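Local coordinates for protein mariner Mos1 transposase (Drosophila mauritiana, PDB 4MDB) that cuts the Mos1 mariner transposon out of DNA and inserts it elsewhere by a metal-dependent cut-and-paste reaction; this is its catalytic domain with the inhibitor raltegravir bound, at residues K13-I18 against P152-S157; L20-R25 against L29-T34; C74-Q79 against A97-Q102; Q101-L106 against V124-D129. The protein carries 1 engineered substitution. All coordinates share one frame; numbering follows the deposited sequence.

Contact 1. Residues K13-I18 against P152-S157. With RLT (N-(4-fluorobenzyl)-5-hydroxy-1-methyl-2-(1-methyl-1-{[(5-methyl-1,3,4-oxadiazol-2-yl)carbonyl]amino}ethyl)-6-oxo-1,6-di hydropyrimidine-4-carboxamide), chain B.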
# COMPACT_ATOMS: atom_id res chain seq x y z
N LYS A 13 -16.20 5.99 8.32
CA LYS A 13 -16.87 7.18 7.80
C LYS A 13 -16.14 8.42 8.16
O LYS A 13 -15.95 9.32 7.33
CB LYS A 13 -18.38 7.27 8.28
CG LYS A 13 -19.18 8.29 7.60
CD LYS A 13 -20.50 8.49 8.32
CE LYS A 13 -21.30 9.43 7.49
NZ LYS A 13 -22.53 9.94 8.20
N ASN A 14 -15.71 8.49 9.40
CA ASN A 14 -15.04 9.69 9.92
C ASN A 14 -13.69 9.94 9.17
O ASN A 14 -13.39 11.07 8.78
CB ASN A 14 -14.75 9.56 11.40
CG ASN A 14 -16.01 9.71 12.26
OD1 ASN A 14 -17.07 10.13 11.75
ND2 ASN A 14 -15.89 9.38 13.56
N THR A 15 -12.97 8.84 8.98
CA THR A 15 -11.64 8.90 8.24
C THR A 15 -11.87 9.38 6.82
O THR A 15 -11.19 10.33 6.35
CB THR A 15 -10.94 7.58 8.29
OG1 THR A 15 -10.68 7.30 9.70
CG2 THR A 15 -9.59 7.61 7.50
N CYS A 16 -12.84 8.78 6.13
CA CYS A 16 -13.15 9.24 4.77
C CYS A 16 -13.60 10.71 4.68
O CYS A 16 -13.30 11.42 3.74
CB CYS A 16 -14.16 8.35 4.09
SG CYS A 16 -13.49 6.68 3.83
N GLU A 17 -14.41 11.17 5.66
CA GLU A 17 -14.81 12.60 5.67
C GLU A 17 -13.62 13.55 5.74
O GLU A 17 -13.58 14.56 5.00
CB GLU A 17 -15.75 12.90 6.88
CG GLU A 17 -17.14 12.31 6.69
CD GLU A 17 -18.06 12.62 7.89
OE1 GLU A 17 -19.29 12.57 7.69
OE2 GLU A 17 -17.56 12.97 8.99
N ILE A 18 -12.67 13.21 6.60
CA ILE A 18 -11.47 13.99 6.85
C ILE A 18 -10.66 14.01 5.55
O ILE A 18 -10.21 15.10 5.11
CB ILE A 18 -10.64 13.44 8.00
CG1 ILE A 18 -11.35 13.65 9.35
CG2 ILE A 18 -9.25 14.08 8.09
CD1 ILE A 18 -10.78 12.76 10.42
N PRO A 152 -4.36 8.76 7.95
CA PRO A 152 -5.25 7.93 8.72
C PRO A 152 -5.80 6.81 7.85
O PRO A 152 -5.98 7.02 6.66
CB PRO A 152 -6.40 8.87 9.08
CG PRO A 152 -6.24 10.04 8.31
CD PRO A 152 -4.81 10.14 7.81
N HIS A 153 -5.97 5.67 8.45
CA HIS A 153 -6.53 4.53 7.77
C HIS A 153 -7.26 3.74 8.81
O HIS A 153 -6.69 3.35 9.80
CB HIS A 153 -5.46 3.69 7.12
CG HIS A 153 -5.98 2.62 6.23
ND1 HIS A 153 -6.50 2.88 5.00
CD2 HIS A 153 -6.03 1.28 6.38
CE1 HIS A 153 -6.90 1.76 4.44
NE2 HIS A 153 -6.60 0.77 5.25
N ALA A 154 -8.52 3.49 8.52
CA ALA A 154 -9.37 2.63 9.35
C ALA A 154 -9.11 1.15 9.22
O ALA A 154 -8.90 0.58 8.15
CB ALA A 154 -10.82 2.93 9.00
N ALA A 155 -9.24 0.45 10.34
CA ALA A 155 -9.30 -1.00 10.35
C ALA A 155 -10.31 -1.67 9.39
O ALA A 155 -11.36 -1.07 9.10
CB ALA A 155 -9.52 -1.42 11.79
N TYR A 156 -9.98 -2.85 8.89
CA TYR A 156 -10.79 -3.64 7.99
C TYR A 156 -11.21 -2.84 6.76
O TYR A 156 -12.33 -2.98 6.28
CB TYR A 156 -12.06 -4.17 8.71
CG TYR A 156 -11.73 -5.23 9.71
CD1 TYR A 156 -11.62 -6.56 9.32
CD2 TYR A 156 -11.50 -4.90 11.03
CE1 TYR A 156 -11.30 -7.54 10.25
CE2 TYR A 156 -11.18 -5.86 11.97
CZ TYR A 156 -11.08 -7.18 11.58
OH TYR A 156 -10.75 -8.14 12.50
N SER A 157 -10.27 -2.02 6.22
CA SER A 157 -10.64 -1.20 5.06
C SER A 157 -9.76 -1.44 3.80
O SER A 157 -9.19 -0.54 3.27
CB SER A 157 -10.62 0.24 5.48
OG SER A 157 -11.55 0.54 6.56
CAA RLT B . -8.08 -4.59 11.86
CAB RLT B . -7.77 -8.29 2.89
CAC RLT B . -9.41 -8.15 5.47
CAD RLT B . -7.70 -10.30 5.60
OAE RLT B . -3.07 -6.16 6.56
OAF RLT B . -8.22 -6.22 7.45
OAG RLT B . -5.74 -7.01 2.26
OAH RLT B . -3.85 -6.01 3.86
FAI RLT B . -5.81 -3.31 12.56
CAJ RLT B . -5.01 -3.96 10.40
CAK RLT B . -4.88 -5.49 12.22
CAL RLT B . -4.43 -4.92 9.55
CAM RLT B . -4.30 -6.46 11.39
CAN RLT B . -3.46 -7.27 9.17
NAO RLT B . -7.67 -7.21 11.70
NAP RLT B . -7.67 -8.04 10.54
NAQ RLT B . -6.13 -7.73 6.32
NAR RLT B . -4.35 -7.40 8.02
NAS RLT B . -8.00 -8.54 7.48
OAT RLT B . -8.07 -5.90 9.91
CAU RLT B . -4.08 -6.73 6.86
CAV RLT B . -8.04 -7.30 8.03
CAW RLT B . -7.92 -5.95 11.25
CAX RLT B . -5.24 -4.24 11.75
CAY RLT B . -4.06 -6.19 10.05
CAZ RLT B . -4.80 -6.75 4.44
CBA RLT B . -7.88 -7.19 9.50
CBB RLT B . -5.04 -7.01 5.85
CBC RLT B . -7.08 -8.16 5.45
CBD RLT B . -5.82 -7.17 3.51
NBE RLT B . -6.90 -7.90 4.04
CBF RLT B . -8.30 -8.97 6.13
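Thr15 meets Pro152 where helix 6-25 packs against the loop between strand 149-150 and helix 162-175 in this RNase H-like catalytic domain. A single methyl does most of the touching: Thr15 CG2 lies 3.8 Å from Pro152 CB and equally close to the carbonyl oxygen of the same proline. The two side chains cross obliquely, and Ala154 adds its own methyl beside them, with CB 4.4 Å from Thr15 OG1. No hydrogen bond joins the segments. The threonine is turned so that its hydroxyl sits beside its own backbone N (chi1 -62°) and bonds back to Arg11 O one helical turn earlier; that leaves the methyl to face the loop. Beyond this apolar shell the helix has other ties, Cys16 lying on helix 209-218 and Lys13 forming a salt bridge with Asp220.

The loop shows how plain packing at one end can lead to a binding pocket at the other. His153, whose CB points away from the helix, packs on Asp129, while its backbone oxygen accepts a bond from Asn130. Further along, Ala155 CB touches the methyl CAA of raltegravir at 3.5 Å. Tyr156 then offers one ring face to the drug's oxadiazole, and His2 also stacks on this tyrosine. The oxadiazole oxygen OAT lies 3.4 Å above the plane of the Tyr156 ring, over its centre.

Contact 2. Residues L20-R25 against L29-T34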
# COMPACT_ATOMS: atom_id res chain seq x y z
N LEU A 20 -11.56 13.36 2.42
CA LEU A 20 -12.31 13.97 1.32
C LEU A 20 -12.36 15.45 1.44
O LEU A 20 -12.13 16.15 0.45
CB LEU A 20 -13.76 13.42 1.27
CG LEU A 20 -14.52 13.69 -0.03
CD1 LEU A 20 -13.86 13.05 -1.26
CD2 LEU A 20 -15.91 13.04 0.19
N SER A 21 -12.57 15.95 2.65
CA SER A 21 -12.57 17.41 2.85
C SER A 21 -11.18 18.04 2.64
O SER A 21 -11.04 19.11 2.06
CB SER A 21 -13.17 17.84 4.18
OG SER A 21 -12.36 17.46 5.22
N ARG A 22 -10.15 17.35 3.08
CA ARG A 22 -8.77 17.78 2.74
C ARG A 22 -8.57 17.80 1.25
O ARG A 22 -8.04 18.76 0.70
CB ARG A 22 -7.71 16.88 3.37
CG ARG A 22 -6.27 17.30 2.95
CD ARG A 22 -5.31 16.48 3.71
NE ARG A 22 -3.92 16.74 3.31
CZ ARG A 22 -2.87 16.14 3.89
NH1 ARG A 22 -3.07 15.22 4.81
NH2 ARG A 22 -1.66 16.44 3.51
N TYR A 23 -8.95 16.73 0.56
CA TYR A 23 -8.79 16.60 -0.88
C TYR A 23 -9.43 17.75 -1.59
O TYR A 23 -8.85 18.27 -2.51
CB TYR A 23 -9.29 15.26 -1.38
CG TYR A 23 -9.42 15.14 -2.87
CD1 TYR A 23 -8.29 14.99 -3.71
CD2 TYR A 23 -10.66 15.27 -3.46
CE1 TYR A 23 -8.42 14.91 -5.08
CE2 TYR A 23 -10.79 15.21 -4.83
CZ TYR A 23 -9.71 15.04 -5.65
OH TYR A 23 -9.94 14.98 -7.00
N LYS A 24 -10.62 18.11 -1.14
CA LYS A 24 -11.37 19.19 -1.81
C LYS A 24 -10.68 20.53 -1.64
O LYS A 24 -10.72 21.34 -2.57
CB LYS A 24 -12.81 19.19 -1.29
CG LYS A 24 -13.53 17.95 -1.84
CD LYS A 24 -14.96 17.90 -1.37
CE LYS A 24 -15.78 16.83 -2.08
NZ LYS A 24 -16.88 16.49 -1.13
N ARG A 25 -10.06 20.77 -0.49
CA ARG A 25 -9.33 22.01 -0.26
C ARG A 25 -8.09 22.01 -1.17
O ARG A 25 -7.84 22.98 -1.84
CB ARG A 25 -8.93 22.21 1.19
CG ARG A 25 -10.03 22.73 2.11
CD ARG A 25 -9.62 22.94 3.58
NE ARG A 25 -9.85 21.76 4.43
CZ ARG A 25 -8.93 20.88 4.84
NH1 ARG A 25 -9.30 19.85 5.62
NH2 ARG A 25 -7.64 21.00 4.48
N LEU A 29 -2.99 13.86 -3.79
CA LEU A 29 -2.85 12.49 -4.22
C LEU A 29 -1.54 12.13 -4.93
O LEU A 29 -1.06 10.99 -4.87
CB LEU A 29 -3.96 12.13 -5.18
CG LEU A 29 -5.37 12.32 -4.69
CD1 LEU A 29 -6.28 11.83 -5.80
CD2 LEU A 29 -5.69 11.65 -3.37
N HIS A 30 -0.94 13.14 -5.57
CA HIS A 30 0.31 12.97 -6.26
C HIS A 30 1.50 12.82 -5.32
O HIS A 30 2.64 12.45 -5.76
CB HIS A 30 0.55 14.19 -7.19
CG HIS A 30 0.60 15.49 -6.45
ND1 HIS A 30 -0.51 16.06 -5.89
CD2 HIS A 30 1.62 16.34 -6.20
CE1 HIS A 30 -0.18 17.21 -5.32
NE2 HIS A 30 1.13 17.40 -5.51
N ARG A 31 1.30 13.06 -4.02
CA ARG A 31 2.34 12.86 -3.04
C ARG A 31 2.18 11.57 -2.25
O ARG A 31 2.95 11.31 -1.35
CB ARG A 31 2.47 14.06 -2.08
CG ARG A 31 2.67 15.32 -2.88
CD ARG A 31 3.08 16.49 -2.05
NE ARG A 31 2.01 17.08 -1.24
CZ ARG A 31 1.97 17.04 0.08
NH1 ARG A 31 2.92 16.46 0.77
NH2 ARG A 31 0.98 17.65 0.70
N ILE A 32 1.19 10.73 -2.56
CA ILE A 32 0.96 9.50 -1.79
C ILE A 32 1.88 8.38 -2.27
O ILE A 32 2.02 8.10 -3.49
CB ILE A 32 -0.51 9.02 -1.95
CG1 ILE A 32 -1.45 10.00 -1.29
CG2 ILE A 32 -0.66 7.64 -1.38
CD1 ILE A 32 -2.90 9.68 -1.51
N VAL A 33 2.52 7.78 -1.32
CA VAL A 33 3.22 6.56 -1.50
C VAL A 33 2.46 5.57 -0.60
O VAL A 33 2.18 5.84 0.57
CB VAL A 33 4.67 6.72 -0.98
CG1 VAL A 33 5.43 5.40 -0.87
CG2 VAL A 33 5.45 7.71 -1.84
N THR A 34 2.18 4.41 -1.18
CA THR A 34 1.36 3.42 -0.46
C THR A 34 1.97 2.06 -0.55
O THR A 34 2.70 1.76 -1.49
CB THR A 34 -0.11 3.54 -0.89
OG1 THR A 34 -0.99 2.83 -0.00
CG2 THR A 34 -0.37 2.96 -2.26
O HOH W 1 -1.30 18.54 1.10
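Arg22 NH2, which comes within 4.0 Å of Arg31 NH2 across the contact, donates a hydrogen bond to a water 3.2 Å away that lies in the plane of its guanidinium. The same water is close to Arg31 NH2, but that link is weak and its geometry doubtful. The two side chains cross at about a right angle with their guanidinium planes 50° apart, so the groups meet without lying flat on each other. Arg22 reaches this point as a fully extended chain, with CG anti to the backbone N (chi1 177°), whereas Arg31 bends at chi3 (-74°).

Beside the arginines is an apolar touch. Tyr23 CE1 approaches Leu29 CD1 to 3.8 Å, and Pro210 of helix 209-218 packs against both residues. The two pairs lie across the turn by which helix 6-25 leads, through the short 3-10 segment 29-31, into strand 32-42 of the RNase H-like sheet.

Each arginine has a stronger partner outside the segments: Arg22 NH1 is salt-bridged to Glu149, with Phe28 in a cation-pi contact, and Arg31 NH1 donates to Arg123 O. The nearness of two like charges is therefore probably tolerated because the Glu149 carboxylate and the Arg123 carbonyl offset it.

Contact 3. Residues C74-Q79 against A97-Q102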
# COMPACT_ATOMS: atom_id res chain seq x y z
N CYS A 74 6.11 -7.67 -0.17
CA CYS A 74 5.94 -6.38 0.52
C CYS A 74 6.23 -5.35 -0.55
O CYS A 74 7.34 -5.32 -1.06
CB CYS A 74 6.92 -6.25 1.63
SG CYS A 74 6.89 -7.65 2.81
N VAL A 75 5.28 -4.52 -0.89
CA VAL A 75 5.54 -3.62 -2.02
C VAL A 75 5.01 -2.24 -1.70
O VAL A 75 3.96 -2.07 -1.09
CB VAL A 75 4.89 -4.20 -3.32
CG1 VAL A 75 3.39 -4.46 -3.13
CG2 VAL A 75 5.01 -3.28 -4.50
N TRP A 76 5.68 -1.27 -2.28
CA TRP A 76 5.36 0.16 -2.14
C TRP A 76 5.38 0.82 -3.50
O TRP A 76 6.24 0.54 -4.30
CB TRP A 76 6.28 0.91 -1.17
CG TRP A 76 6.30 0.35 0.19
CD1 TRP A 76 5.50 0.75 1.24
CD2 TRP A 76 7.03 -0.79 0.67
NE1 TRP A 76 5.73 -0.04 2.35
CE2 TRP A 76 6.70 -0.96 2.02
CE3 TRP A 76 8.01 -1.63 0.09
CZ2 TRP A 76 7.24 -1.99 2.79
CZ3 TRP A 76 8.53 -2.67 0.86
CH2 TRP A 76 8.14 -2.82 2.19
N TRP A 77 4.43 1.73 -3.72
CA TRP A 77 4.18 2.30 -5.04
C TRP A 77 3.49 3.62 -4.98
O TRP A 77 2.96 4.00 -3.93
CB TRP A 77 3.45 1.33 -5.92
CG TRP A 77 2.06 0.93 -5.42
CD1 TRP A 77 1.80 0.10 -4.38
CD2 TRP A 77 0.78 1.34 -5.94
NE1 TRP A 77 0.43 -0.05 -4.23
CE2 TRP A 77 -0.21 0.67 -5.18
CE3 TRP A 77 0.38 2.15 -6.98
CZ2 TRP A 77 -1.59 0.86 -5.44
CZ3 TRP A 77 -0.95 2.29 -7.27
CH2 TRP A 77 -1.94 1.65 -6.50
N ASP A 78 3.51 4.36 -6.09
CA ASP A 78 2.80 5.60 -6.22
C ASP A 78 2.21 5.72 -7.61
O ASP A 78 2.13 4.73 -8.34
CB ASP A 78 3.70 6.76 -5.79
CG ASP A 78 4.83 7.05 -6.84
OD1 ASP A 78 4.87 6.37 -7.86
OD2 ASP A 78 5.52 8.09 -6.69
N GLN A 79 1.75 6.91 -7.98
CA GLN A 79 1.00 7.04 -9.20
C GLN A 79 1.91 6.86 -10.41
O GLN A 79 1.36 6.75 -11.52
CB GLN A 79 0.33 8.43 -9.27
CG GLN A 79 1.32 9.54 -9.29
CD GLN A 79 0.65 10.85 -9.59
OE1 GLN A 79 -0.29 11.23 -8.91
NE2 GLN A 79 1.14 11.57 -10.59
N ALA A 97 11.19 -5.02 13.44
CA ALA A 97 12.53 -4.70 12.99
C ALA A 97 12.67 -4.76 11.48
O ALA A 97 13.38 -3.95 10.85
CB ALA A 97 13.57 -5.63 13.65
N ARG A 98 11.98 -5.74 10.90
CA ARG A 98 11.99 -5.89 9.46
C ARG A 98 11.28 -4.74 8.81
O ARG A 98 11.76 -4.26 7.78
CB ARG A 98 11.33 -7.17 9.01
CG ARG A 98 11.57 -7.34 7.50
CD ARG A 98 11.09 -8.69 7.00
NE ARG A 98 11.73 -9.76 7.77
CZ ARG A 98 12.91 -10.29 7.46
NH1 ARG A 98 13.59 -9.89 6.37
NH2 ARG A 98 13.39 -11.25 8.25
N TYR A 99 10.17 -4.29 9.39
CA TYR A 99 9.39 -3.20 8.74
C TYR A 99 10.23 -1.90 8.80
O TYR A 99 10.22 -1.12 7.83
CB TYR A 99 8.02 -2.98 9.35
CG TYR A 99 7.11 -2.19 8.47
CD1 TYR A 99 6.74 -2.64 7.28
CD2 TYR A 99 6.59 -0.99 8.89
CE1 TYR A 99 5.86 -1.88 6.47
CE2 TYR A 99 5.76 -0.23 8.08
CZ TYR A 99 5.38 -0.74 6.89
OH TYR A 99 4.48 -0.04 6.06
N GLN A 100 10.91 -1.67 9.93
CA GLN A 100 11.73 -0.49 10.08
C GLN A 100 12.79 -0.45 9.01
O GLN A 100 12.98 0.56 8.35
CB GLN A 100 12.35 -0.50 11.49
CG GLN A 100 13.41 0.51 11.83
CD GLN A 100 13.58 0.50 13.34
OE1 GLN A 100 13.83 -0.55 13.96
NE2 GLN A 100 13.33 1.62 13.95
N GLN A 101 13.47 -1.58 8.80
CA GLN A 101 14.48 -1.69 7.77
C GLN A 101 13.93 -1.53 6.33
O GLN A 101 14.55 -0.91 5.48
CB GLN A 101 15.27 -2.99 7.91
CG GLN A 101 16.54 -2.95 7.15
CD GLN A 101 17.40 -1.70 7.53
OE1 GLN A 101 17.62 -1.40 8.72
NE2 GLN A 101 17.80 -0.95 6.53
N GLN A 102 12.74 -2.08 6.09
CA GLN A 102 12.08 -1.84 4.87
C GLN A 102 11.81 -0.35 4.58
O GLN A 102 11.96 0.03 3.43
CB GLN A 102 10.78 -2.64 4.87
CG GLN A 102 11.05 -4.15 4.68
CD GLN A 102 9.78 -4.95 4.68
OE1 GLN A 102 8.80 -4.55 5.32
NE2 GLN A 102 9.76 -6.07 3.98
O HOH W 2 3.16 -1.32 3.95
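The indole of Trp76 is met at its edge, where Tyr99 CE1 and Gln102 CD both lie in the ring plane. Tyr99 CE1 is 3.9 Å from Trp76 CZ2, the tyrosine ring coming in at a slant. Gln102 stands across the far corner of the indole, its amide 81° from the ring plane and its OE1 3.6 Å from Trp76 CH2. Extended beyond CG, the glutamine carries its amide past the tryptophan to Cys74. There Gln102 NE2 donates to Cys74 SG at 3.5 Å. The sulfur is slightly tilted from the amide plane, and the N-H points fairly straight at it (154°). The same nitrogen also bonds Glu86 OE1, so two partners fix the rotation of the buried amide.

A water lies between the tyrosine hydroxyl and the indole N-H, 2.8 Å from Tyr99 OH and linked only weakly to Trp76 NE1. The tyrosine hydroxyl is held more directly by His128, and its ring stacks with His134.

The segments illustrate a helix laid on a sheet, the N-to-C directions of 97-102 and 74-78 lying 32° apart. The strand runs between 81-87 and 32-42, and helix 162-175 packs on Val75 and Trp77 from the side of the sheet opposite helix 96-113.

Contact 4. Residues Q101-L106 against V124-D129. With MG (magnesium ion), chain D; RLT (N-(4-fluorobenzyl)-5-hydroxy-1-methyl-2-(1-methyl-1-{[(5-methyl-1,3,4-oxadiazol-2-yl)carbonyl]amino}ethyl)-6-oxo-1,6-di hydropyrimidine-4-carboxamide), chain B.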
# COMPACT_ATOMS: atom_id res chain seq x y z
N GLN A 101 13.47 -1.58 8.80
CA GLN A 101 14.48 -1.69 7.77
C GLN A 101 13.93 -1.53 6.33
O GLN A 101 14.55 -0.91 5.48
CB GLN A 101 15.27 -2.99 7.91
CG GLN A 101 16.54 -2.95 7.15
CD GLN A 101 17.40 -1.70 7.53
OE1 GLN A 101 17.62 -1.40 8.72
NE2 GLN A 101 17.80 -0.95 6.53
N GLN A 102 12.74 -2.08 6.09
CA GLN A 102 12.08 -1.84 4.87
C GLN A 102 11.81 -0.35 4.58
O GLN A 102 11.96 0.03 3.43
CB GLN A 102 10.78 -2.64 4.87
CG GLN A 102 11.05 -4.15 4.68
CD GLN A 102 9.78 -4.95 4.68
OE1 GLN A 102 8.80 -4.55 5.32
NE2 GLN A 102 9.76 -6.07 3.98
N LEU A 103 11.34 0.37 5.55
CA LEU A 103 11.04 1.79 5.36
C LEU A 103 12.31 2.53 5.02
O LEU A 103 12.30 3.40 4.16
CB LEU A 103 10.36 2.40 6.54
CG LEU A 103 8.98 1.89 6.96
CD1 LEU A 103 8.54 2.58 8.20
CD2 LEU A 103 8.00 2.17 5.85
N ILE A 104 13.39 2.19 5.75
CA ILE A 104 14.69 2.81 5.42
C ILE A 104 15.16 2.49 4.00
O ILE A 104 15.62 3.37 3.29
CB ILE A 104 15.72 2.46 6.50
CG1 ILE A 104 15.36 3.18 7.80
CG2 ILE A 104 17.15 2.77 6.02
CD1 ILE A 104 16.00 2.58 9.05
N ASN A 105 15.03 1.26 3.54
CA ASN A 105 15.38 0.90 2.20
C ASN A 105 14.46 1.55 1.15
O ASN A 105 14.88 1.95 0.12
CB ASN A 105 15.32 -0.61 2.06
CG ASN A 105 16.34 -1.29 2.94
OD1 ASN A 105 17.27 -0.64 3.34
ND2 ASN A 105 16.17 -2.57 3.26
N LEU A 106 13.17 1.66 1.48
CA LEU A 106 12.21 2.28 0.61
C LEU A 106 12.60 3.74 0.40
O LEU A 106 12.47 4.22 -0.70
CB LEU A 106 10.76 2.20 1.24
CG LEU A 106 9.67 3.15 0.63
CD1 LEU A 106 9.38 2.90 -0.80
CD2 LEU A 106 8.30 2.90 1.35
N VAL A 124 6.55 13.37 1.43
CA VAL A 124 5.89 12.09 1.22
C VAL A 124 4.66 12.04 2.11
O VAL A 124 4.73 12.33 3.32
CB VAL A 124 6.81 10.91 1.49
CG1 VAL A 124 5.98 9.61 1.52
CG2 VAL A 124 7.99 10.94 0.50
N ILE A 125 3.55 11.57 1.55
CA ILE A 125 2.40 11.24 2.30
C ILE A 125 2.31 9.70 2.25
O ILE A 125 2.07 9.16 1.19
CB ILE A 125 1.13 11.90 1.75
CG1 ILE A 125 1.24 13.42 1.85
CG2 ILE A 125 -0.14 11.37 2.43
CD1 ILE A 125 0.13 14.17 1.18
N PHE A 126 2.30 9.04 3.38
CA PHE A 126 2.45 7.58 3.41
C PHE A 126 1.14 6.96 3.83
O PHE A 126 0.57 7.30 4.88
CB PHE A 126 3.55 7.18 4.39
CG PHE A 126 4.04 5.77 4.28
CD1 PHE A 126 4.54 5.30 3.12
CD2 PHE A 126 4.02 4.93 5.39
CE1 PHE A 126 5.08 4.03 3.02
CE2 PHE A 126 4.53 3.64 5.29
CZ PHE A 126 5.07 3.23 4.08
N LEU A 127 0.68 6.02 3.02
CA LEU A 127 -0.56 5.31 3.31
C LEU A 127 -0.30 3.85 3.44
O LEU A 127 0.05 3.15 2.45
CB LEU A 127 -1.61 5.60 2.23
CG LEU A 127 -2.98 4.85 2.29
CD1 LEU A 127 -3.65 5.28 3.57
CD2 LEU A 127 -3.73 5.31 1.07
N HIS A 128 -0.43 3.40 4.68
CA HIS A 128 -0.33 1.97 4.97
C HIS A 128 -1.37 1.58 5.98
O HIS A 128 -1.92 2.41 6.65
CB HIS A 128 1.13 1.54 5.41
CG HIS A 128 1.61 2.09 6.70
ND1 HIS A 128 2.78 1.65 7.29
CD2 HIS A 128 1.15 3.08 7.51
CE1 HIS A 128 2.98 2.30 8.42
NE2 HIS A 128 2.02 3.18 8.58
N ASP A 129 -1.59 0.28 6.09
CA ASP A 129 -2.61 -0.16 7.04
C ASP A 129 -2.12 -0.33 8.48
O ASP A 129 -0.98 -0.08 8.81
CB ASP A 129 -3.36 -1.32 6.44
CG ASP A 129 -2.60 -2.63 6.38
OD1 ASP A 129 -1.70 -2.80 7.18
OD2 ASP A 129 -2.86 -3.52 5.47
MG MG D . -2.13 -5.39 4.91
CAA RLT B . -8.08 -4.59 11.86
CAB RLT B . -7.77 -8.29 2.89
CAC RLT B . -9.41 -8.15 5.47
CAD RLT B . -7.70 -10.30 5.60
OAE RLT B . -3.07 -6.16 6.56
OAF RLT B . -8.22 -6.22 7.45
OAG RLT B . -5.74 -7.01 2.26
OAH RLT B . -3.85 -6.01 3.86
FAI RLT B . -5.81 -3.31 12.56
CAJ RLT B . -5.01 -3.96 10.40
CAK RLT B . -4.88 -5.49 12.22
CAL RLT B . -4.43 -4.92 9.55
CAM RLT B . -4.30 -6.46 11.39
CAN RLT B . -3.46 -7.27 9.17
NAO RLT B . -7.67 -7.21 11.70
NAP RLT B . -7.67 -8.04 10.54
NAQ RLT B . -6.13 -7.73 6.32
NAR RLT B . -4.35 -7.40 8.02
NAS RLT B . -8.00 -8.54 7.48
OAT RLT B . -8.07 -5.90 9.91
CAU RLT B . -4.08 -6.73 6.86
CAV RLT B . -8.04 -7.30 8.03
CAW RLT B . -7.92 -5.95 11.25
CAX RLT B . -5.24 -4.24 11.75
CAY RLT B . -4.06 -6.19 10.05
CAZ RLT B . -4.80 -6.75 4.44
CBA RLT B . -7.88 -7.19 9.50
CBB RLT B . -5.04 -7.01 5.85
CBC RLT B . -7.08 -8.16 5.45
CBD RLT B . -5.82 -7.17 3.51
NBE RLT B . -6.90 -7.90 4.04
CBF RLT B . -8.30 -8.97 6.13
O HOH W 3 -0.51 -5.12 6.18
O HOH W 4 -1.22 -7.22 4.43
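Phe126 takes two leucine methyls from helix 96-113 at the outer end of its ring. Leu103 CD2 sits 3.6 Å from Phe126 CZ, while Leu106 CD2 approaches Phe126 CE1 at 3.8 Å; both come at a slant to the ring. With CG anti to the backbone N (chi1 -165°), the phenylalanine reaches out from its strand to meet them. Its CE2 also lies 3.3 Å above the plane of His128, toward that ring's rim, and Trp148 meets the phenyl with its plane at about 50°. The leucine-phenylalanine contact is buried and apolar.

The outer face of the helix differs: exposed Gln101 lends NE2 to Asn105 OD1 at 3.2 Å, from well above the carbonyl plane (43°). At the far end of segment 124-129 lies the catalytic site, where ordered waters complete the metal shell. Asp129 OD2 binds magnesium at 2.1 Å, alongside Asp36, two waters and raltegravir oxygens OAE and OAH. One of those waters donates to Asp129 OD1 at 2.8 Å, so both carboxylate oxygens are engaged.

Strand 125-127 runs between 32-42 and 149-150, parallel to each, and leads on to Asp129 of the DDD motif. Helix 96-113 covers this face of the sheet together with helix 137-146, whose Leu143 touches both Leu103 and Phe126.

Overall arrangement
Contacts 3 and 4 form one continuous core: both use helix 96-113 on the same face of the sheet, share Gln101 and Gln102, and join where Trp76 packs on Leu106 and Phe126. Contact 3 is aromatic with buried polar groups, whereas contact 4 is aliphatic-aromatic and ends at the metal. Contacts 1 and 2 follow each other on helix 6-25, each centred about 15 Å from the chain centre. Contact 1 is buried and apolar; contact 2 is only partly buried, and charged. Strand 32-42 ties contact 2 to both core contacts, while contacts 1 and 4 meet at His153 and Asp129 and both touch raltegravir.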